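Local coordinates for protein Cyp101j2 (PDB 5KYO) that probably hydroxylates 1,8-cineole as a cytochrome P450 monooxygenase, using molecular oxygen activated at a haem iron, at residues H72-T77 against E328-L333; D304-E309 against L358-G363; E309-F314 against H369-K374. All coordinates share one frame; numbering follows the deposited sequence.

Contact 1. Residues H72-T77 against E328-L333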
loop_
_atom_site.group_PDB
_atom_site.type_symbol
_atom_site.label_atom_id
_atom_site.label_comp_id
_atom_site.label_asym_id
_atom_site.label_seq_id
_atom_site.Cartn_x
_atom_site.Cartn_y
_atom_site.Cartn_z
ATOM N N HIS A 72 20.545 4.741 -17.131
ATOM C CA HIS A 72 19.554 5.775 -17.416
ATOM C C HIS A 72 18.469 5.818 -16.340
ATOM O O HIS A 72 18.201 4.809 -15.695
ATOM C CB HIS A 72 18.907 5.542 -18.782
ATOM C CG HIS A 72 19.883 5.500 -19.913
ATOM N ND1 HIS A 72 20.202 6.612 -20.661
ATOM C CD2 HIS A 72 20.613 4.480 -20.424
ATOM C CE1 HIS A 72 21.086 6.279 -21.586
ATOM N NE2 HIS A 72 21.353 4.991 -21.463
ATOM N N PRO A 73 17.851 6.994 -16.147
ATOM C CA PRO A 73 16.691 7.146 -15.262
ATOM C C PRO A 73 15.525 6.242 -15.668
ATOM O O PRO A 73 14.718 5.855 -14.822
ATOM C CB PRO A 73 16.312 8.617 -15.434
ATOM C CG PRO A 73 17.574 9.284 -15.820
ATOM C CD PRO A 73 18.307 8.292 -16.673
ATOM N N LEU A 74 15.435 5.917 -16.953
ATOM C CA LEU A 74 14.367 5.053 -17.432
ATOM C C LEU A 74 14.967 3.822 -18.072
ATOM O O LEU A 74 15.578 3.910 -19.133
ATOM C CB LEU A 74 13.465 5.794 -18.429
ATOM C CG LEU A 74 12.156 5.096 -18.825
ATOM C CD1 LEU A 74 11.101 5.273 -17.746
ATOM C CD2 LEU A 74 11.615 5.592 -20.163
ATOM N N MET A 75 14.799 2.676 -17.427
ATOM C CA MET A 75 15.298 1.411 -17.966
ATOM C C MET A 75 14.136 0.519 -18.396
ATOM O O MET A 75 12.969 0.852 -18.168
ATOM C CB MET A 75 16.172 0.681 -16.929
ATOM C CG MET A 75 17.417 1.448 -16.502
ATOM S SD MET A 75 18.654 1.569 -17.830
ATOM C CE MET A 75 19.318 -0.086 -17.775
ATOM N N TRP A 76 14.463 -0.621 -19.003
ATOM C CA TRP A 76 13.467 -1.545 -19.534
ATOM C C TRP A 76 13.865 -2.975 -19.196
ATOM O O TRP A 76 15.034 -3.348 -19.323
ATOM C CB TRP A 76 13.325 -1.371 -21.052
ATOM C CG TRP A 76 12.261 -2.210 -21.694
ATOM C CD1 TRP A 76 10.977 -1.832 -21.976
ATOM C CD2 TRP A 76 12.390 -3.561 -22.160
ATOM N NE1 TRP A 76 10.300 -2.866 -22.569
ATOM C CE2 TRP A 76 11.143 -3.939 -22.694
ATOM C CE3 TRP A 76 13.436 -4.490 -22.167
ATOM C CZ2 TRP A 76 10.911 -5.204 -23.230
ATOM C CZ3 TRP A 76 13.206 -5.749 -22.697
ATOM C CH2 TRP A 76 11.954 -6.092 -23.232
ATOM N N THR A 77 12.896 -3.763 -18.746
ATOM C CA THR A 77 13.138 -5.139 -18.310
ATOM C C THR A 77 12.288 -6.098 -19.135
ATOM O O THR A 77 11.120 -5.821 -19.407
ATOM C CB THR A 77 12.827 -5.330 -16.788
ATOM O OG1 THR A 77 12.934 -6.718 -16.418
ATOM C CG2 THR A 77 11.424 -4.825 -16.455
ATOM N N GLU A 328 7.351 10.607 -27.191
ATOM C CA GLU A 328 8.747 10.867 -26.905
ATOM C C GLU A 328 8.872 11.177 -25.422
ATOM O O GLU A 328 8.288 12.142 -24.922
ATOM C CB GLU A 328 9.281 12.024 -27.753
ATOM N N PHE A 329 9.625 10.341 -24.723
ATOM C CA PHE A 329 9.832 10.502 -23.293
ATOM C C PHE A 329 11.199 9.937 -22.934
ATOM O O PHE A 329 11.542 8.827 -23.338
ATOM C CB PHE A 329 8.719 9.801 -22.509
ATOM C CG PHE A 329 8.676 10.154 -21.043
ATOM C CD1 PHE A 329 8.271 11.415 -20.628
ATOM C CD2 PHE A 329 9.009 9.216 -20.080
ATOM C CE1 PHE A 329 8.214 11.735 -19.283
ATOM C CE2 PHE A 329 8.957 9.533 -18.736
ATOM C CZ PHE A 329 8.560 10.794 -18.339
ATOM N N GLU A 330 11.976 10.725 -22.198
ATOM C CA GLU A 330 13.277 10.308 -21.680
ATOM C C GLU A 330 14.230 9.787 -22.755
ATOM O O GLU A 330 15.032 8.884 -22.498
ATOM C CB GLU A 330 13.089 9.250 -20.592
ATOM C CG GLU A 330 12.547 9.816 -19.281
ATOM C CD GLU A 330 13.525 10.760 -18.614
ATOM O OE1 GLU A 330 14.616 10.305 -18.213
ATOM O OE2 GLU A 330 13.211 11.961 -18.496
ATOM N N GLY A 331 14.138 10.362 -23.953
ATOM C CA GLY A 331 15.069 10.047 -25.023
ATOM C C GLY A 331 14.771 8.743 -25.730
ATOM O O GLY A 331 15.561 8.269 -26.551
ATOM N N VAL A 332 13.636 8.143 -25.407
ATOM C CA VAL A 332 13.201 6.951 -26.120
ATOM C C VAL A 332 11.795 7.147 -26.663
ATOM O O VAL A 332 11.124 8.128 -26.339
ATOM C CB VAL A 332 13.228 5.687 -25.228
ATOM C CG1 VAL A 332 14.632 5.389 -24.775
ATOM C CG2 VAL A 332 12.282 5.837 -24.027
ATOM N N LEU A 333 11.368 6.217 -27.508
ATOM C CA LEU A 333 10.007 6.221 -28.019
ATOM C C LEU A 333 9.155 5.221 -27.253
ATOM O O LEU A 333 9.379 4.008 -27.327
ATOM C CB LEU A 333 9.977 5.892 -29.516
ATOM C CG LEU A 333 8.586 5.945 -30.160
ATOM C CD1 LEU A 333 8.016 7.359 -30.123
ATOM C CD2 LEU A 333 8.617 5.406 -31.586
HETATM O O HOH W 1 16.171 8.238 -19.150
#
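Leu74 faces the tip of a two-residue beta hairpin and meets Phe329, Glu330 and Val332 on it. The hairpin joins strands 327-329 and 332-334 through a type I' turn from Phe329 to Val332. Leu74 begins strand 74-77, an outermost strand of the mixed sheet of the P450 fold. No direct hydrogen bond links the two segments. The joint is made by side chains and one water.

One methyl group does most of the apolar work. The side chain of Leu74 extends with CG anti to the backbone N (chi1 -169°), which carries CD2 out to the hairpin. There CD2 lies 3.9 Å from Val332 CG2 and 4.0 Å from Glu330 CB. The Leu74 branch runs at a slant to both of these side chains. Phe329 is met more loosely. Its CD2 is 4.5 Å from Leu74 CD2, and the methyl sits at the ring edge, near the ring plane, not over a face. Phe329 also makes an edge-to-face pair with Phe102.

Glu330 has a bent chain (chi2 -66°) that folds its carboxylate back toward Pro73. The two side chains cross at about a right angle, with Glu330 OE1 3.7 Å from Pro73 CB. The apolar part of Glu330 thus packs on Leu74 while its OE1 comes up beside the proline CB.

Leu91 of helix 89-97 touches Pro73, Leu74, Phe329 and Glu330. Trp84 of strand 83-86 touches both Leu74 and Val332. Arg43 binds the backbone O of Glu330.

The polar link runs through water. One molecule donates to Glu330 OE1 at 2.8 Å and accepts a weak bond from Leu74 N at 3.3 Å.

Contact 2. Residues D304-E309 against L358-G363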
loop_
_atom_site.group_PDB
_atom_site.type_symbol
_atom_site.label_atom_id
_atom_site.label_comp_id
_atom_site.label_asym_id
_atom_site.label_seq_id
_atom_site.Cartn_x
_atom_site.Cartn_y
_atom_site.Cartn_z
ATOM N N ASP A 304 4.296 10.732 17.369
ATOM C CA ASP A 304 3.751 11.517 16.267
ATOM C C ASP A 304 4.780 11.805 15.162
ATOM O O ASP A 304 4.449 11.744 13.971
ATOM C CB ASP A 304 3.169 12.835 16.795
ATOM C CG ASP A 304 1.861 12.638 17.556
ATOM O OD1 ASP A 304 1.211 11.583 17.378
ATOM O OD2 ASP A 304 1.466 13.550 18.310
ATOM N N ASP A 305 6.023 12.096 15.544
ATOM C CA ASP A 305 7.090 12.439 14.606
ATOM C C ASP A 305 7.785 11.185 14.082
ATOM O O ASP A 305 8.239 11.138 12.953
ATOM C CB ASP A 305 8.091 13.372 15.297
ATOM C CG ASP A 305 9.196 13.836 14.380
ATOM O OD1 ASP A 305 8.923 14.674 13.494
ATOM O OD2 ASP A 305 10.341 13.379 14.567
ATOM N N ALA A 306 7.884 10.178 14.951
ATOM C CA ALA A 306 8.427 8.879 14.569
ATOM C C ALA A 306 7.547 8.307 13.469
ATOM O O ALA A 306 8.027 7.738 12.504
ATOM C CB ALA A 306 8.476 7.939 15.746
ATOM N N LEU A 307 6.245 8.474 13.636
ATOM C CA LEU A 307 5.273 8.045 12.642
ATOM C C LEU A 307 5.569 8.643 11.263
ATOM O O LEU A 307 5.628 7.942 10.253
ATOM C CB LEU A 307 3.871 8.456 13.105
ATOM C CG LEU A 307 2.650 7.899 12.401
ATOM C CD1 LEU A 307 1.518 7.850 13.428
ATOM C CD2 LEU A 307 2.277 8.778 11.228
ATOM N N LEU A 308 5.771 9.951 11.231
ATOM C CA LEU A 308 6.052 10.627 9.978
ATOM C C LEU A 308 7.316 10.079 9.312
ATOM O O LEU A 308 7.366 9.958 8.089
ATOM C CB LEU A 308 6.154 12.137 10.211
ATOM C CG LEU A 308 4.898 12.752 10.855
ATOM C CD1 LEU A 308 5.049 14.253 11.028
ATOM C CD2 LEU A 308 3.632 12.436 10.068
ATOM N N GLU A 309 8.316 9.711 10.114
ATOM C CA GLU A 309 9.588 9.178 9.583
ATOM C C GLU A 309 9.467 7.715 9.125
ATOM O O GLU A 309 10.143 7.301 8.182
ATOM C CB GLU A 309 10.706 9.331 10.633
ATOM C CG GLU A 309 12.083 8.778 10.222
ATOM C CD GLU A 309 12.781 9.616 9.170
ATOM O OE1 GLU A 309 12.131 10.474 8.552
ATOM O OE2 GLU A 309 14.009 9.451 9.002
ATOM N N LEU A 358 18.256 6.407 3.987
ATOM C CA LEU A 358 18.176 5.140 4.698
ATOM C C LEU A 358 18.246 5.346 6.198
ATOM O O LEU A 358 17.948 4.436 6.972
ATOM C CB LEU A 358 19.303 4.198 4.267
ATOM C CG LEU A 358 19.131 3.454 2.948
ATOM C CD1 LEU A 358 20.272 2.460 2.763
ATOM C CD2 LEU A 358 17.776 2.740 2.862
ATOM N N GLU A 359 18.669 6.528 6.624
ATOM C CA GLU A 359 18.786 6.766 8.052
ATOM C C GLU A 359 17.427 7.109 8.645
ATOM O O GLU A 359 16.680 7.917 8.088
ATOM C CB GLU A 359 19.790 7.880 8.340
ATOM C CG GLU A 359 19.938 8.177 9.815
ATOM C CD GLU A 359 21.149 9.027 10.121
ATOM O OE1 GLU A 359 21.415 9.993 9.372
ATOM O OE2 GLU A 359 21.838 8.721 11.116
ATOM N N PHE A 360 17.100 6.477 9.764
ATOM C CA PHE A 360 15.885 6.838 10.480
ATOM C C PHE A 360 16.228 7.943 11.465
ATOM O O PHE A 360 16.970 7.726 12.426
ATOM C CB PHE A 360 15.275 5.616 11.195
ATOM C CG PHE A 360 13.871 5.852 11.704
ATOM C CD1 PHE A 360 13.660 6.606 12.845
ATOM C CD2 PHE A 360 12.773 5.320 11.036
ATOM C CE1 PHE A 360 12.387 6.838 13.337
ATOM C CE2 PHE A 360 11.472 5.553 11.525
ATOM C CZ PHE A 360 11.288 6.315 12.674
ATOM N N ARG A 361 15.708 9.138 11.211
ATOM C CA ARG A 361 15.958 10.297 12.053
ATOM C C ARG A 361 14.678 10.964 12.545
ATOM O O ARG A 361 13.812 11.312 11.752
ATOM C CB ARG A 361 16.802 11.321 11.290
ATOM C CG ARG A 361 18.290 10.995 11.275
ATOM C CD ARG A 361 19.069 11.965 10.399
ATOM N NE ARG A 361 18.544 13.325 10.474
ATOM C CZ ARG A 361 18.690 14.232 9.512
ATOM N NH1 ARG A 361 19.348 13.918 8.401
ATOM N NH2 ARG A 361 18.181 15.452 9.653
ATOM N N LEU A 362 14.563 11.139 13.857
ATOM C CA LEU A 362 13.506 11.973 14.419
ATOM C C LEU A 362 13.758 13.468 14.182
ATOM O O LEU A 362 12.842 14.280 14.238
ATOM C CB LEU A 362 13.361 11.713 15.919
ATOM C CG LEU A 362 13.064 10.264 16.314
ATOM C CD1 LEU A 362 12.722 10.173 17.797
ATOM C CD2 LEU A 362 11.921 9.748 15.458
ATOM N N GLY A 363 14.997 13.845 13.914
ATOM C CA GLY A 363 15.300 15.261 13.763
ATOM C C GLY A 363 14.810 15.963 12.499
ATOM O O GLY A 363 14.919 17.186 12.392
#
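Glu309 lays its aliphatic chain across the ring of Phe360, and this is the tight part of the contact. Glu309 CG stands 3.4 Å from the centroid of the Phe360 ring, only 5° off the ring normal, a CH-pi contact over the face. The chain of Glu309 then bends (chi2 72°), and its carboxylate plane stands nearly perpendicular to the ring. OE2 of Glu309 accepts an almost straight hydrogen bond from Arg361 N at 2.8 Å. The N-H comes from above the carboxylate plane.

Glu309 belongs to the P450 K helix, here helix 303-313, and is the glutamate of its ExxR motif. Segment 358-363 is part of the irregular meander between helix 344-348 and the haem-binding loop. The same carboxylate has salt bridges to Arg367 and Arg364; with Arg312, Arg364 probably completes the E-R-R triad of the family.

Packing is looser where a Leu362 methyl meets buried Ala306, with Leu362 CD2 3.9 Å from Ala306 CB. Leu292 of helix 290-298 touches both Leu362 and Phe360. The solvent side belongs to the partly exposed Leu362, Arg361 and Asp305. There the end of Arg361 leads away from the helix, and Asp305 forms a salt bridge with Arg367.

Contact 3. Residues E309-F314 against H369-K374. With HEM (protoporphyrin IX containing Fe), chain G.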
loop_
_atom_site.group_PDB
_atom_site.type_symbol
_atom_site.label_atom_id
_atom_site.label_comp_id
_atom_site.label_asym_id
_atom_site.label_seq_id
_atom_site.Cartn_x
_atom_site.Cartn_y
_atom_site.Cartn_z
ATOM N N GLU A 309 8.316 9.711 10.114
ATOM C CA GLU A 309 9.588 9.178 9.583
ATOM C C GLU A 309 9.467 7.715 9.125
ATOM O O GLU A 309 10.143 7.301 8.182
ATOM C CB GLU A 309 10.706 9.331 10.633
ATOM C CG GLU A 309 12.083 8.778 10.222
ATOM C CD GLU A 309 12.781 9.616 9.170
ATOM O OE1 GLU A 309 12.131 10.474 8.552
ATOM O OE2 GLU A 309 14.009 9.451 9.002
ATOM N N PHE A 310 8.619 6.929 9.786
ATOM C CA PHE A 310 8.303 5.579 9.304
ATOM C C PHE A 310 7.644 5.655 7.913
ATOM O O PHE A 310 7.946 4.849 7.046
ATOM C CB PHE A 310 7.379 4.818 10.282
ATOM C CG PHE A 310 8.099 4.235 11.497
ATOM C CD1 PHE A 310 9.044 3.230 11.353
ATOM C CD2 PHE A 310 7.790 4.680 12.770
ATOM C CE1 PHE A 310 9.707 2.707 12.472
ATOM C CE2 PHE A 310 8.435 4.158 13.893
ATOM C CZ PHE A 310 9.401 3.174 13.734
ATOM N N PHE A 311 6.759 6.611 7.674
ATOM C CA PHE A 311 6.135 6.628 6.349
ATOM C C PHE A 311 7.114 7.124 5.286
ATOM O O PHE A 311 7.099 6.623 4.163
ATOM C CB PHE A 311 4.838 7.449 6.340
ATOM C CG PHE A 311 3.662 6.689 6.893
ATOM C CD1 PHE A 311 3.195 5.563 6.245
ATOM C CD2 PHE A 311 3.070 7.060 8.079
ATOM C CE1 PHE A 311 2.130 4.842 6.749
ATOM C CE2 PHE A 311 2.012 6.330 8.614
ATOM C CZ PHE A 311 1.533 5.225 7.942
ATOM N N ARG A 312 8.005 8.048 5.646
ATOM C CA ARG A 312 9.066 8.460 4.709
ATOM C C ARG A 312 10.069 7.341 4.436
ATOM O O ARG A 312 10.464 7.115 3.295
ATOM C CB ARG A 312 9.836 9.683 5.221
ATOM C CG ARG A 312 10.925 10.126 4.235
ATOM C CD ARG A 312 12.082 10.845 4.921
ATOM N NE ARG A 312 12.819 9.979 5.837
ATOM C CZ ARG A 312 13.753 9.110 5.456
ATOM N NH1 ARG A 312 14.041 8.980 4.173
ATOM N NH2 ARG A 312 14.392 8.363 6.351
ATOM N N ARG A 313 10.482 6.639 5.485
ATOM C CA ARG A 313 11.615 5.704 5.400
ATOM C C ARG A 313 11.265 4.389 4.699
ATOM O O ARG A 313 12.119 3.792 4.036
ATOM C CB ARG A 313 12.152 5.428 6.814
ATOM C CG ARG A 313 13.226 4.326 6.950
ATOM C CD ARG A 313 14.488 4.517 6.084
ATOM N NE ARG A 313 15.405 3.412 6.327
ATOM C CZ ARG A 313 15.288 2.220 5.749
ATOM N NH1 ARG A 313 14.325 2.001 4.866
ATOM N NH2 ARG A 313 16.127 1.251 6.046
ATOM N N PHE A 314 10.006 3.959 4.797
ATOM C CA PHE A 314 9.619 2.643 4.296
ATOM C C PHE A 314 8.512 2.636 3.234
ATOM O O PHE A 314 7.447 2.073 3.455
ATOM C CB PHE A 314 9.179 1.764 5.475
ATOM C CG PHE A 314 10.271 1.530 6.475
ATOM C CD1 PHE A 314 11.343 0.711 6.149
ATOM C CD2 PHE A 314 10.256 2.151 7.708
ATOM C CE1 PHE A 314 12.374 0.484 7.049
ATOM C CE2 PHE A 314 11.296 1.933 8.629
ATOM C CZ PHE A 314 12.354 1.101 8.288
ATOM N N HIS A 369 8.010 12.918 0.428
ATOM C CA HIS A 369 7.979 11.529 -0.032
ATOM C C HIS A 369 6.672 11.274 -0.761
ATOM O O HIS A 369 5.727 12.042 -0.614
ATOM C CB HIS A 369 8.111 10.552 1.147
ATOM C CG HIS A 369 6.922 10.542 2.064
ATOM N ND1 HIS A 369 5.724 9.954 1.724
ATOM C CD2 HIS A 369 6.751 11.043 3.314
ATOM C CE1 HIS A 369 4.864 10.093 2.720
ATOM N NE2 HIS A 369 5.464 10.753 3.696
ATOM N N SER A 370 6.588 10.194 -1.525
ATOM C CA SER A 370 5.313 9.839 -2.148
ATOM C C SER A 370 4.873 8.437 -1.743
ATOM O O SER A 370 4.433 7.648 -2.568
ATOM C CB SER A 370 5.402 9.947 -3.669
ATOM O OG SER A 370 5.640 11.289 -4.046
ATOM N N THR A 371 4.994 8.125 -0.458
ATOM C CA THR A 371 4.593 6.798 0.004
ATOM C C THR A 371 3.102 6.551 -0.318
ATOM O O THR A 371 2.665 5.407 -0.550
ATOM C CB THR A 371 4.899 6.643 1.504
ATOM O OG1 THR A 371 6.326 6.549 1.662
ATOM C CG2 THR A 371 4.223 5.403 2.092
ATOM N N PHE A 372 2.338 7.640 -0.386
ATOM C CA PHE A 372 0.907 7.557 -0.663
ATOM C C PHE A 372 0.616 7.994 -2.109
ATOM O O PHE A 372 -0.524 8.238 -2.488
ATOM C CB PHE A 372 0.107 8.396 0.345
ATOM C CG PHE A 372 0.179 7.884 1.759
ATOM C CD1 PHE A 372 -0.361 6.659 2.092
ATOM C CD2 PHE A 372 0.777 8.645 2.757
ATOM C CE1 PHE A 372 -0.303 6.190 3.391
ATOM C CE2 PHE A 372 0.845 8.188 4.042
ATOM C CZ PHE A 372 0.304 6.959 4.369
ATOM N N GLY A 373 1.673 8.060 -2.918
ATOM C CA GLY A 373 1.550 8.363 -4.325
ATOM C C GLY A 373 1.475 9.845 -4.616
ATOM O O GLY A 373 1.791 10.659 -3.773
ATOM N N LYS A 374 1.043 10.191 -5.826
ATOM C CA LYS A 374 0.956 11.584 -6.243
ATOM C C LYS A 374 -0.032 11.658 -7.411
ATOM O O LYS A 374 -0.101 10.736 -8.220
ATOM C CB LYS A 374 2.324 12.133 -6.652
HETATM C CHA HEM G . -4.222 4.386 -3.482
HETATM C CHB HEM G . -0.409 3.342 -0.661
HETATM C CHC HEM G . -3.454 2.445 3.056
HETATM C CHD HEM G . -7.177 2.559 -0.016
HETATM C C1A HEM G . -2.920 4.258 -3.058
HETATM C C2A HEM G . -1.715 4.583 -3.810
HETATM C C3A HEM G . -0.660 4.274 -3.023
HETATM C C4A HEM G . -1.156 3.765 -1.754
HETATM C CMA HEM G . 0.832 4.468 -3.394
HETATM C CAA HEM G . -1.613 5.174 -5.245
HETATM C CBA HEM G . -1.772 4.110 -6.327
HETATM C CGA HEM G . -1.555 4.716 -7.694
HETATM O O1A HEM G . -0.433 5.228 -7.969
HETATM O O2A HEM G . -2.496 4.685 -8.530
HETATM C C1B HEM G . -0.908 3.061 0.606
HETATM C C2B HEM G . -0.121 2.855 1.820
HETATM C C3B HEM G . -0.970 2.599 2.837
HETATM C C4B HEM G . -2.310 2.639 2.306
HETATM C CMB HEM G . 1.425 2.914 1.921
HETATM C CAB HEM G . -0.689 2.312 4.342
HETATM C CBB HEM G . 0.499 2.377 4.948
HETATM C C1C HEM G . -4.731 2.433 2.553
HETATM C C2C HEM G . -5.948 2.276 3.327
HETATM C C3C HEM G . -6.978 2.295 2.468
HETATM C C4C HEM G . -6.439 2.487 1.135
HETATM C CMC HEM G . -5.957 2.092 4.859
HETATM C CAC HEM G . -8.491 2.174 2.714
HETATM C CBC HEM G . -9.086 2.180 3.909
HETATM C C1D HEM G . -6.738 3.020 -1.236
HETATM C C2D HEM G . -7.554 3.145 -2.433
HETATM C C3D HEM G . -6.628 3.726 -3.477
HETATM C C4D HEM G . -5.342 3.885 -2.851
HETATM C CMD HEM G . -9.051 2.824 -2.696
HETATM C CAD HEM G . -7.011 4.046 -4.938
HETATM C CBD HEM G . -7.176 5.553 -5.146
HETATM C CGD HEM G . -7.550 5.800 -6.597
HETATM O O1D HEM G . -8.527 6.539 -6.875
HETATM O O2D HEM G . -6.863 5.221 -7.478
HETATM N NA HEM G . -2.534 3.769 -1.811
HETATM N NB HEM G . -2.235 2.916 0.956
HETATM N NC HEM G . -5.065 2.571 1.226
HETATM N ND HEM G . -5.453 3.452 -1.531
HETATM FE FE HEM G . -3.826 3.347 -0.257
HETATM O O HOH W 2 8.574 7.181 0.879
#
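Phe311 and Arg312, in the last turn of helix 303-313, pass close to Thr371 and His369, with CA atoms 6.5 Å apart for Phe311 and Thr371 and 5.8 Å for Arg312 and His369. Thr371 OG1 donates to Phe311 O at 2.6 Å, tilted 27° from the carbonyl plane. It reaches a carbonyl near the helix end, where Pro315, four residues on, has no N-H to offer. A water bridges Thr371 OG1 and Arg312 O.

His369 CG lies between the backbone N and the carbonyl carbon (chi1 68°), which sets a ring face against the helix backbone, its CD2 3.7 Å from Arg312 CA. At the ring edge, His369 ND1 accepts Thr371 N at 2.9 Å, which helps fix the ring's rotation.

Phe372 begins the haem-binding loop that leads to Cys379, presumably the thiolate ligand. Its CZ lies over one face of Phe311, toward the rim, with the planes at 44°. Phe311 CE1 is 3.5 Å from haem CBB, which lies at the ring edge. Phe372 CE1 is 3.7 Å from haem C2B.

Arg312 grips Glu309 side-on, NE to OE1 at 2.8 Å and NH2 to OE2. This is the ExxR pair of the K helix. The chemistry implies a division: aromatic rings and the Thr371-Gly373 turn border the porphyrin, while the ion pair, with Arg364 and Arg367, joins the helix end to the meander.

Contacts 2 and 3 share helix 303-313 and the residue Glu309 with its ion-pair cluster, and their centres are 11 Å apart. Leu358 O probably accepts a hydrogen bond from Arg313 NE, and the Phe360 and Phe310 rings meet between them. Contact 3 is buried; it has a threonine-to-carbonyl bond and packs rings on the haem. Contact 2 is partly buried and reaches toward the surface, with a CH-pi contact and a carboxylate-to-backbone N-H bond. Contact 1 stands apart, 33 Å from contact 2 and 25 Å from contact 3 between centres. It is a locally buried joint of beta elements at the periphery, relying on methyl packing and water.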